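Local coordinates for protein beta-d-glucoside glucohydrolase (Hypocrea jecorina, PDB 3ZZ1) that probably hydrolyses terminal, non-reducing beta-D-glucosyl residues with release of beta-D-glucose, as a secreted family 3 beta-glucosidase of cellulose degradation, at residues A[118-123]-A[541-546]; A[537-542]-A[560-565]; A[368-373]-A[442-447]. All coordinates share one frame; numbering follows the deposited sequence.

Contact 1: A[118-123]-A[541-546]; sequences GKTPQG and TRIVSG
T120 lays its hydroxyl and methyl against T541 and the backbone that follows it, the two side chains meeting obliquely. Their hydroxyls are joined by a hydrogen bond, T120 OG1 to T541 OG1 3.1 Å, in which either could be the donor. T541 OG1 sits between its own backbone N and carbonyl carbon (chi1 55°), turned to the 118-123 loop, where the carbonyl oxygen of K119 is also close (K119 O to T541 OG1 3.0 Å). The methyl of T541 rests on the extended aliphatic chain of K119, which runs at about a right angle to it (K119 CD to T541 CG2 4.0 Å). Beyond this crossing the K119 ammonium forms salt bridges with D549 and E553. On its other branch T120 is apolar: CG2 lies 4.0 Å from I543 CD1. I543 reaches in with its ethyl branch, CG1 packing on Q122 CB at 3.8 Å. The type I beta turn T120-G123, closed by G123 N to T120 O, brings these partners together. Water 1 bridges the two segments, donating to Q122 OE1 (2.7 Å) and to T541 O (2.8 Å); R542 NH1 binds T541 O as well, from above the carbonyl plane, and binds Y539 O outside the pair. The contact thus ties a loop between strand 108-109 and helix 134-150, in the TIM-barrel-type N-terminal domain, to the loop leading from helix 510-518 into strand 548-549 in the C-terminal part of the enzyme.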
# COMPACT_ATOMS: atom_id res chain seq x y z
N GLY A 118 3.54 5.23 -6.27
CA GLY A 118 4.47 6.03 -5.47
C GLY A 118 5.79 6.33 -6.13
O GLY A 118 6.85 6.08 -5.56
N LYS A 119 5.74 6.89 -7.34
CA LYS A 119 6.96 7.21 -8.10
C LYS A 119 7.80 8.35 -7.50
O LYS A 119 9.00 8.44 -7.75
CB LYS A 119 6.60 7.55 -9.55
CG LYS A 119 5.83 8.85 -9.72
CD LYS A 119 5.63 9.18 -11.17
CE LYS A 119 5.10 10.59 -11.35
NZ LYS A 119 4.87 10.84 -12.79
N THR A 120 7.15 9.21 -6.71
CA THR A 120 7.80 10.37 -6.12
C THR A 120 7.80 10.23 -4.60
O THR A 120 6.73 10.13 -3.99
CB THR A 120 7.05 11.67 -6.50
OG1 THR A 120 6.77 11.67 -7.90
CG2 THR A 120 7.86 12.91 -6.12
N PRO A 121 8.99 10.24 -3.97
CA PRO A 121 9.08 10.07 -2.52
C PRO A 121 8.28 11.11 -1.72
O PRO A 121 7.79 10.79 -0.63
CB PRO A 121 10.59 10.20 -2.23
CG PRO A 121 11.18 10.80 -3.47
CD PRO A 121 10.33 10.32 -4.59
N GLN A 122 8.12 12.31 -2.27
CA GLN A 122 7.36 13.38 -1.61
C GLN A 122 5.84 13.16 -1.62
O GLN A 122 5.12 13.83 -0.88
CB GLN A 122 7.68 14.77 -2.21
CG GLN A 122 9.08 15.29 -1.90
CD GLN A 122 10.11 14.87 -2.94
OE1 GLN A 122 9.91 13.92 -3.70
NE2 GLN A 122 11.24 15.58 -2.98
N GLY A 123 5.38 12.23 -2.45
CA GLY A 123 3.96 11.89 -2.55
C GLY A 123 3.30 11.67 -1.21
O GLY A 123 3.73 10.81 -0.43
N THR A 541 11.74 12.15 -10.47
CA THR A 541 10.42 12.81 -10.50
C THR A 541 10.26 13.81 -9.36
O THR A 541 10.92 13.70 -8.33
CB THR A 541 9.24 11.79 -10.44
OG1 THR A 541 9.38 10.94 -9.30
CG2 THR A 541 9.18 10.94 -11.70
N ARG A 542 9.37 14.78 -9.56
CA ARG A 542 9.06 15.80 -8.56
C ARG A 542 7.55 15.99 -8.51
O ARG A 542 6.85 15.64 -9.46
CB ARG A 542 9.71 17.14 -8.91
CG ARG A 542 11.21 17.11 -9.19
CD ARG A 542 12.03 17.05 -7.91
NE ARG A 542 13.45 17.24 -8.18
CZ ARG A 542 14.30 16.27 -8.50
NH1 ARG A 542 13.89 15.01 -8.59
NH2 ARG A 542 15.58 16.55 -8.73
N ILE A 543 7.06 16.56 -7.41
CA ILE A 543 5.68 17.04 -7.34
C ILE A 543 5.50 18.16 -8.38
O ILE A 543 6.17 19.19 -8.32
CB ILE A 543 5.31 17.55 -5.91
CG1 ILE A 543 5.49 16.45 -4.85
CG2 ILE A 543 3.90 18.14 -5.89
CD1 ILE A 543 4.68 15.17 -5.07
N VAL A 544 4.60 17.93 -9.34
CA VAL A 544 4.39 18.87 -10.45
C VAL A 544 3.46 20.02 -10.06
O VAL A 544 2.39 19.79 -9.49
CB VAL A 544 3.85 18.13 -11.71
CG1 VAL A 544 3.66 19.09 -12.88
CG2 VAL A 544 4.79 16.99 -12.11
N SER A 545 3.88 21.24 -10.37
CA SER A 545 3.09 22.45 -10.07
C SER A 545 2.16 22.88 -11.21
O SER A 545 1.20 23.63 -10.97
CB SER A 545 4.01 23.61 -9.69
OG SER A 545 4.82 23.99 -10.80
N GLY A 546 2.43 22.41 -12.42
CA GLY A 546 1.62 22.76 -13.59
C GLY A 546 0.40 21.88 -13.80
O GLY A 546 0.11 21.00 -12.99
O HOH W 1 11.67 13.49 -5.69

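Contact 2: A[537-542]-A[560-565]; sequences NDYNTR and KHFDDA
H561, on the short helix 559-564, sends its imidazole into the 537-542 loop, which runs between helix 510-518 and strand 548-549, with CG anti to the backbone N (chi1 159°). At the ring edge, near its plane, NE2 gives a weak, bent hydrogen bond to the carbonyl oxygen of D538 (H561 NE2 to D538 O 2.8 Å, angle at the hydrogen 127°). Water 2 stands beside the same nitrogen, 3.0 Å from H561 NE2, and donates to N537 O, so it links the ring to a second carbonyl of the loop. One face of the imidazole is covered by N540. The CB of N540 lies 3.4 Å from the H561 ring centroid, almost on the ring normal, a CH-pi contact, while the amide is stacked nearly parallel to the ring, with N540 CG 3.4 Å from H561 CG. The N540 amide nitrogen is itself held by F556 O, which helps to hold that flat group over the ring. One residue on, F562 turns its ring rim to the face of Y539 in an offset edge-to-face pair, centroids of the F562 and Y539 rings 5.6 Å apart and planes at 70°. The adjoining part of the F562 rim meets the D538 methylene, F562 CE2 to D538 CB 3.7 Å. Y539 is anchored at its hydroxyl by T531 O and A533 N, and R542 NH1 grips Y539 O. Further along, D563 and D564 turn to R702 and R645 in salt bridges. The chemistry is thus divided: a buried aromatic pair carries the apolar part, and the imidazole is held by polar contacts at NE2 and by packing over one face.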
# COMPACT_ATOMS: atom_id res chain seq x y z
N ASN A 537 18.27 15.10 -5.49
CA ASN A 537 18.41 15.26 -6.93
C ASN A 537 18.63 13.94 -7.68
O ASN A 537 18.64 13.91 -8.91
CB ASN A 537 19.53 16.25 -7.26
CG ASN A 537 19.26 17.64 -6.70
OD1 ASN A 537 20.02 18.14 -5.88
ND2 ASN A 537 18.15 18.25 -7.12
N ASP A 538 18.80 12.85 -6.92
CA ASP A 538 18.95 11.52 -7.51
C ASP A 538 17.61 10.92 -7.96
O ASP A 538 17.58 10.05 -8.83
CB ASP A 538 19.68 10.57 -6.55
CG ASP A 538 21.13 10.96 -6.31
OD1 ASP A 538 21.72 11.67 -7.15
OD2 ASP A 538 21.69 10.55 -5.28
N TYR A 539 16.51 11.39 -7.37
CA TYR A 539 15.18 11.00 -7.82
C TYR A 539 14.84 11.69 -9.13
O TYR A 539 15.16 12.87 -9.32
CB TYR A 539 14.13 11.31 -6.74
CG TYR A 539 14.39 10.58 -5.44
CD1 TYR A 539 14.11 9.22 -5.31
CD2 TYR A 539 14.92 11.25 -4.34
CE1 TYR A 539 14.35 8.54 -4.11
CE2 TYR A 539 15.16 10.59 -3.13
CZ TYR A 539 14.88 9.24 -3.03
OH TYR A 539 15.12 8.60 -1.84
N ASN A 540 14.19 10.97 -10.03
CA ASN A 540 13.90 11.48 -11.37
C ASN A 540 12.51 12.08 -11.55
O ASN A 540 12.14 12.48 -12.66
CB ASN A 540 14.21 10.43 -12.45
CG ASN A 540 13.27 9.22 -12.39
OD1 ASN A 540 12.68 8.92 -11.35
ND2 ASN A 540 13.15 8.53 -13.52
N THR A 541 11.74 12.15 -10.47
CA THR A 541 10.42 12.81 -10.50
C THR A 541 10.26 13.81 -9.36
O THR A 541 10.92 13.70 -8.33
CB THR A 541 9.24 11.79 -10.44
OG1 THR A 541 9.38 10.94 -9.30
CG2 THR A 541 9.18 10.94 -11.70
N ARG A 542 9.37 14.78 -9.56
CA ARG A 542 9.06 15.80 -8.56
C ARG A 542 7.55 15.99 -8.51
O ARG A 542 6.85 15.64 -9.46
CB ARG A 542 9.71 17.14 -8.91
CG ARG A 542 11.21 17.11 -9.19
CD ARG A 542 12.03 17.05 -7.91
NE ARG A 542 13.45 17.24 -8.18
CZ ARG A 542 14.30 16.27 -8.50
NH1 ARG A 542 13.89 15.01 -8.59
NH2 ARG A 542 15.58 16.55 -8.73
N LYS A 560 14.48 1.43 -10.56
CA LYS A 560 14.67 1.24 -11.99
C LYS A 560 15.40 2.44 -12.61
O LYS A 560 16.22 2.27 -13.51
CB LYS A 560 13.32 1.00 -12.68
CG LYS A 560 12.58 -0.22 -12.15
CD LYS A 560 11.08 -0.14 -12.39
CE LYS A 560 10.39 -1.41 -11.92
NZ LYS A 560 8.92 -1.30 -12.03
N HIS A 561 15.12 3.63 -12.10
CA HIS A 561 15.85 4.83 -12.50
C HIS A 561 17.29 4.81 -11.98
O HIS A 561 18.22 5.16 -12.71
CB HIS A 561 15.13 6.11 -12.03
CG HIS A 561 16.02 7.31 -11.97
ND1 HIS A 561 16.61 7.87 -13.09
CD2 HIS A 561 16.45 8.05 -10.92
CE1 HIS A 561 17.35 8.90 -12.73
NE2 HIS A 561 17.27 9.03 -11.42
N PHE A 562 17.47 4.39 -10.73
CA PHE A 562 18.78 4.33 -10.11
C PHE A 562 19.70 3.32 -10.80
O PHE A 562 20.89 3.57 -10.95
CB PHE A 562 18.67 4.03 -8.61
CG PHE A 562 18.26 5.23 -7.79
CD1 PHE A 562 16.96 5.72 -7.84
CD2 PHE A 562 19.19 5.88 -6.98
CE1 PHE A 562 16.58 6.83 -7.10
CE2 PHE A 562 18.83 6.99 -6.24
CZ PHE A 562 17.51 7.47 -6.29
N ASP A 563 19.13 2.20 -11.23
CA ASP A 563 19.88 1.19 -11.96
C ASP A 563 20.23 1.65 -13.38
O ASP A 563 21.38 1.50 -13.82
CB ASP A 563 19.10 -0.13 -12.02
CG ASP A 563 18.82 -0.71 -10.64
OD1 ASP A 563 19.50 -0.31 -9.66
OD2 ASP A 563 17.92 -1.56 -10.54
N ASP A 564 19.25 2.21 -14.08
CA ASP A 564 19.44 2.74 -15.44
C ASP A 564 20.42 3.91 -15.51
O ASP A 564 21.26 3.95 -16.40
CB ASP A 564 18.10 3.15 -16.05
CG ASP A 564 18.23 3.57 -17.50
OD1 ASP A 564 18.47 2.70 -18.36
OD2 ASP A 564 18.09 4.78 -17.79
N ALA A 565 20.31 4.85 -14.57
CA ALA A 565 21.16 6.04 -14.58
C ALA A 565 22.50 5.84 -13.86
O ALA A 565 23.27 6.79 -13.68
CB ALA A 565 20.41 7.24 -13.99
O HOH W 2 18.17 11.84 -11.40

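Contact 3: A[368-373]-A[442-447]; sequences CNDKGC and GYITVE
D370 and Y443 meet at about a right angle, in a pairing of two loops that follow neighbouring parallel strands, 348-352 and 430-437, of the alpha/beta domain. The 368-373 loop is a small disulfide-closed ring, C368 SG to C373 SG 2.0 Å, with an inverse gamma turn centred on G372 and a further backbone bond from G372 N to N369 O. The Y443 side chain leaves with CG between the backbone N and the carbonyl carbon (chi1 67°), and its phenol hydroxyl donates a short hydrogen bond to D370 OD2 (Y443 OH to D370 OD2 2.5 Å). The carboxylate and ring planes are 77° apart. OD2 lies near the tyrosine plane at the ring edge, whereas the hydroxyl comes to the carboxylate from above its plane. The other oxygen, OD1, is in a salt bridge with R67, and Y443 also packs on R67, so this carboxylate ties the two loops to the N-terminal part of the chain. Such a charge partner would be expected to keep D370 ionised and a good acceptor. Beside this polar pair I444 sets its delta methyl against the aspartate methylene, I444 CD1 to D370 CB 3.8 Å, and the same methyl faces N369 O. G372 brings its backbone, without a side chain, close to the hydrophobic strip formed by I444 and V446, whose CB bonds both point at the 368-373 loop. V446 also packs on W382. Both V446 methyls lie over one face of the peptide between G372 and C373: V446 CG1 is 3.8 Å from C373 CA, while V446 CG2 approaches G372 O to 3.4 Å.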
# COMPACT_ATOMS: atom_id res chain seq x y z
N CYS A 368 -5.97 17.06 16.02
CA CYS A 368 -5.41 16.07 15.11
C CYS A 368 -6.48 15.22 14.43
O CYS A 368 -6.38 14.00 14.39
CB CYS A 368 -4.40 15.19 15.87
SG CYS A 368 -3.10 14.46 14.84
N ASN A 369 -7.52 15.88 13.89
CA ASN A 369 -8.53 15.19 13.09
C ASN A 369 -7.93 14.60 11.82
O ASN A 369 -7.05 15.22 11.19
CB ASN A 369 -9.71 16.13 12.75
CG ASN A 369 -10.63 16.39 13.95
OD1 ASN A 369 -11.41 17.35 13.94
ND2 ASN A 369 -10.53 15.55 14.98
N ASP A 370 -8.40 13.41 11.44
CA ASP A 370 -7.87 12.65 10.31
C ASP A 370 -6.37 12.40 10.46
O ASP A 370 -5.66 12.20 9.47
CB ASP A 370 -8.20 13.33 8.98
CG ASP A 370 -9.70 13.54 8.77
OD1 ASP A 370 -10.52 12.93 9.50
OD2 ASP A 370 -10.06 14.31 7.87
N LYS A 371 -5.91 12.40 11.71
CA LYS A 371 -4.49 12.30 12.07
C LYS A 371 -3.63 13.37 11.39
O LYS A 371 -2.47 13.12 11.05
CB LYS A 371 -3.95 10.88 11.83
CG LYS A 371 -4.58 9.82 12.73
CD LYS A 371 -4.22 10.05 14.19
CE LYS A 371 -4.98 9.11 15.11
NZ LYS A 371 -6.23 9.71 15.63
N GLY A 372 -4.21 14.56 11.20
CA GLY A 372 -3.51 15.69 10.57
C GLY A 372 -2.55 16.40 11.51
O GLY A 372 -2.68 17.60 11.76
N CYS A 373 -1.59 15.64 12.04
CA CYS A 373 -0.53 16.19 12.90
C CYS A 373 0.57 15.15 13.11
O CYS A 373 0.32 13.94 13.07
CB CYS A 373 -1.08 16.67 14.25
SG CYS A 373 -1.40 15.37 15.48
N GLY A 442 -4.38 15.54 0.39
CA GLY A 442 -4.16 16.93 0.05
C GLY A 442 -5.22 17.95 0.44
O GLY A 442 -5.28 19.02 -0.16
N TYR A 443 -6.05 17.62 1.42
CA TYR A 443 -7.01 18.59 1.96
C TYR A 443 -6.60 19.08 3.36
O TYR A 443 -7.33 19.84 3.99
CB TYR A 443 -8.44 18.04 1.98
CG TYR A 443 -8.68 16.88 2.92
CD1 TYR A 443 -9.09 17.10 4.24
CD2 TYR A 443 -8.53 15.56 2.50
CE1 TYR A 443 -9.32 16.04 5.11
CE2 TYR A 443 -8.75 14.50 3.36
CZ TYR A 443 -9.15 14.74 4.66
OH TYR A 443 -9.37 13.68 5.52
N ILE A 444 -5.43 18.63 3.82
CA ILE A 444 -4.88 19.11 5.09
C ILE A 444 -3.43 19.54 4.92
O ILE A 444 -2.59 18.76 4.46
CB ILE A 444 -4.95 18.06 6.24
CG1 ILE A 444 -6.34 17.43 6.35
CG2 ILE A 444 -4.55 18.72 7.58
CD1 ILE A 444 -6.46 16.34 7.41
N THR A 445 -3.15 20.78 5.30
CA THR A 445 -1.80 21.31 5.38
C THR A 445 -1.32 21.22 6.83
O THR A 445 -1.90 21.85 7.73
CB THR A 445 -1.73 22.76 4.84
OG1 THR A 445 -2.08 22.77 3.46
CG2 THR A 445 -0.33 23.36 5.00
N VAL A 446 -0.27 20.43 7.05
CA VAL A 446 0.26 20.19 8.39
C VAL A 446 1.69 20.69 8.44
O VAL A 446 2.55 20.20 7.71
CB VAL A 446 0.22 18.69 8.76
CG1 VAL A 446 0.87 18.44 10.11
CG2 VAL A 446 -1.20 18.17 8.76
N GLU A 447 1.94 21.67 9.32
CA GLU A 447 3.24 22.32 9.46
C GLU A 447 3.80 22.77 8.11
O GLU A 447 4.97 22.53 7.80
CB GLU A 447 4.23 21.41 10.21
CG GLU A 447 3.87 21.20 11.67
CD GLU A 447 4.86 20.34 12.43
OE1 GLU A 447 6.08 20.45 12.17
OE2 GLU A 447 4.41 19.54 13.28

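How the contacts relate
Along the chain, 368-373/442-447 (contact 3) is nested inside the long loop closed by contact 1, and contact 2 opens on the segment where contact 1 ends. Contacts 1 and 2 share T541 and R542, with centres 12 Å apart, and touch directly where P121 CG packs 3.8 Å from Y539 CG. Contact 3 is about 19 Å from contact 1 and about 29 Å from contact 2, centre to centre, and touches neither. Contact 1 joins the N-terminal, TIM-barrel-type part to the C-terminal part, contact 2 continues the link to helix 559-564, and contact 3 couples loops that follow adjacent parallel strands 348-352 and 430-437 of the C-terminal six-stranded sheet.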